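PDB 1J7X: interphotoreceptor retinoid-binding protein from Xenopus laevis, which probably binds and carries retinoids, including vitamin A alcohol and its visual-cycle relatives, through the extracellular matrix between photoreceptors and pigment epithelium. Local coordinates for residues S163-P168 with L195-S201. Sequence-based numbering, arbitrary orientation.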
loop_
_atom_site.group_PDB
_atom_site.type_symbol
_atom_site.label_atom_id
_atom_site.label_comp_id
_atom_site.label_asym_id
_atom_site.label_seq_id
_atom_site.Cartn_x
_atom_site.Cartn_y
_atom_site.Cartn_z
ATOM N N SER A 163 -8.282 12.232 3.775
ATOM C CA SER A 163 -9.044 13.265 4.534
ATOM C C SER A 163 -10.050 13.983 3.715
ATOM O O SER A 163 -11.021 14.508 4.254
ATOM C CB SER A 163 -8.106 14.221 5.200
ATOM O OG SER A 163 -7.205 13.552 6.124
ATOM N N TYR A 164 -9.913 13.944 2.403
ATOM C CA TYR A 164 -10.947 14.526 1.531
ATOM C C TYR A 164 -12.220 13.704 1.464
ATOM O O TYR A 164 -13.233 14.159 0.895
ATOM C CB TYR A 164 -10.385 14.777 0.091
ATOM C CG TYR A 164 -9.439 15.940 0.007
ATOM C CD1 TYR A 164 -8.090 15.819 0.328
ATOM C CD2 TYR A 164 -9.830 17.119 -0.533
ATOM C CE1 TYR A 164 -7.197 16.867 0.310
ATOM C CE2 TYR A 164 -8.965 18.228 -0.504
ATOM C CZ TYR A 164 -7.664 18.097 -0.152
ATOM O OH TYR A 164 -6.805 19.189 -0.219
ATOM N N PHE A 165 -12.172 12.500 2.007
ATOM C CA PHE A 165 -13.332 11.606 1.973
ATOM C C PHE A 165 -13.894 11.315 3.343
ATOM O O PHE A 165 -14.719 10.405 3.494
ATOM C CB PHE A 165 -12.952 10.345 1.235
ATOM C CG PHE A 165 -12.489 10.584 -0.133
ATOM C CD1 PHE A 165 -13.364 10.831 -1.170
ATOM C CD2 PHE A 165 -11.186 10.663 -0.403
ATOM C CE1 PHE A 165 -12.868 11.082 -2.416
ATOM C CE2 PHE A 165 -10.659 11.000 -1.614
ATOM C CZ PHE A 165 -11.513 11.190 -2.665
ATOM N N LEU A 166 -13.495 12.117 4.335
ATOM C CA LEU A 166 -13.948 11.883 5.725
ATOM C C LEU A 166 -14.506 13.176 6.272
ATOM O O LEU A 166 -14.488 14.147 5.574
ATOM C CB LEU A 166 -12.812 11.491 6.607
ATOM C CG LEU A 166 -12.116 10.233 6.140
ATOM C CD1 LEU A 166 -10.815 10.062 6.930
ATOM C CD2 LEU A 166 -12.987 9.036 6.383
ATOM N N ASP A 167 -15.013 13.159 7.506
ATOM C CA ASP A 167 -15.640 14.357 8.157
ATOM C C ASP A 167 -14.634 15.417 8.549
ATOM O O ASP A 167 -13.689 15.127 9.241
ATOM C CB ASP A 167 -16.412 13.932 9.414
ATOM C CG ASP A 167 -17.795 13.354 9.101
ATOM O OD1 ASP A 167 -18.458 12.871 10.061
ATOM O OD2 ASP A 167 -18.311 13.386 7.935
ATOM N N PRO A 168 -14.847 16.649 8.127
ATOM C CA PRO A 168 -13.952 17.775 8.407
ATOM C C PRO A 168 -13.582 17.922 9.863
ATOM O O PRO A 168 -12.515 18.434 10.232
ATOM C CB PRO A 168 -14.791 18.950 8.003
ATOM C CG PRO A 168 -15.595 18.414 6.862
ATOM C CD PRO A 168 -16.016 17.069 7.340
ATOM N N LEU A 195 -7.140 21.501 2.064
ATOM C CA LEU A 195 -7.239 22.687 1.222
ATOM C C LEU A 195 -8.252 22.297 0.107
ATOM O O LEU A 195 -8.005 21.372 -0.697
ATOM C CB LEU A 195 -5.864 23.043 0.652
ATOM C CG LEU A 195 -5.839 24.380 -0.054
ATOM C CD1 LEU A 195 -5.907 25.443 0.981
ATOM C CD2 LEU A 195 -4.728 24.611 -0.931
ATOM N N GLY A 196 -9.254 23.117 -0.025
ATOM C CA GLY A 196 -10.229 22.847 -1.083
ATOM C C GLY A 196 -11.349 22.042 -0.475
ATOM O O GLY A 196 -11.286 21.712 0.703
ATOM N N LYS A 197 -12.419 21.827 -1.229
ATOM C CA LYS A 197 -13.635 21.206 -0.694
ATOM C C LYS A 197 -13.487 19.710 -0.565
ATOM O O LYS A 197 -13.131 19.015 -1.506
ATOM C CB LYS A 197 -14.784 21.426 -1.647
ATOM C CG LYS A 197 -15.262 22.900 -1.705
ATOM C CD LYS A 197 -16.215 23.118 -2.843
ATOM C CE LYS A 197 -16.655 24.547 -2.912
ATOM N NZ LYS A 197 -17.321 24.754 -4.249
ATOM N N PRO A 198 -13.664 19.178 0.627
ATOM C CA PRO A 198 -13.624 17.722 0.763
ATOM C C PRO A 198 -14.817 17.146 0.013
ATOM O O PRO A 198 -15.855 17.809 -0.198
ATOM C CB PRO A 198 -13.731 17.503 2.306
ATOM C CG PRO A 198 -14.175 18.663 2.836
ATOM C CD PRO A 198 -13.689 19.817 1.952
ATOM N N TYR A 199 -14.638 15.946 -0.507
ATOM C CA TYR A 199 -15.704 15.276 -1.200
ATOM C C TYR A 199 -16.714 14.849 -0.143
ATOM O O TYR A 199 -17.814 14.625 -0.438
ATOM C CB TYR A 199 -15.224 13.984 -1.925
ATOM C CG TYR A 199 -16.207 13.508 -2.944
ATOM C CD1 TYR A 199 -16.610 14.323 -3.969
ATOM C CD2 TYR A 199 -16.737 12.247 -2.929
ATOM C CE1 TYR A 199 -17.499 13.856 -4.926
ATOM C CE2 TYR A 199 -17.682 11.833 -3.826
ATOM C CZ TYR A 199 -18.073 12.637 -4.830
ATOM O OH TYR A 199 -18.937 12.153 -5.892
ATOM N N GLY A 200 -16.273 14.673 1.082
ATOM C CA GLY A 200 -17.160 14.326 2.148
ATOM C C GLY A 200 -17.216 12.798 2.394
ATOM O O GLY A 200 -16.683 11.997 1.670
ATOM N N SER A 201 -17.988 12.411 3.397
ATOM C CA SER A 201 -18.110 10.983 3.754
ATOM C C SER A 201 -19.374 10.274 3.368
ATOM O O SER A 201 -19.462 9.001 3.592
ATOM C CB SER A 201 -17.953 10.810 5.268
ATOM O OG SER A 201 -19.075 11.436 5.938
#
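Tyr164 O accepts two backbone hydrogen bonds from 195-201, one from Gly200 N at 3.1 Å and a weak, bent one from Tyr199 N at 2.7 Å, so a single carbonyl in the type I turn from Ser163 to Leu166 holds consecutive amides of the other loop. The Tyr164 side chain adds a second grip some distance along the chain. With CG beside the backbone N and anti to the carbonyl carbon (chi1 -73°), the ring reaches along 195-198, and OH gives a short hydrogen bond, 2.5 Å, to Leu195 O, which lies at the ring edge near its plane, as does Lys197 O. Tyrosine suits this place because it pairs a long apolar ring, stacked on Trp134 of helix 119-137, with a hydroxyl that reaches a backbone oxygen. Gly196 and Gly200 combine phi near 95° with an extended psi, where a CB would jam against the carbonyl O of the residue before, so glycine fits. Past Gly200, Ser201 OG donates a hydrogen bond to Asp167 OD2 at 2.9 Å, meeting it from above the carboxylate plane, at the exposed margin where two polar side chains fit. The buried side of the contact is apolar: Phe165 CD1 touches Tyr199 CB at 3.7 Å, the two side chains crossing at a slant. Both aromatic residues also pack on Leu143 of strand 142-146, while Tyr199 OH is hydrogen-bonded to Thr140 OG1, which satisfies the polar end of a buried residue. Pro168 and Pro198 bring their CG atoms to 4.3 Å, two compact rings in a looser apolar contact. In this S41-family domain of the ClpP/crotonase clan, the contact ties the loop after helix 158-163 to the one leading into strand 204-209, beside the mixed sheet of the beta-beta-alpha spiral fold.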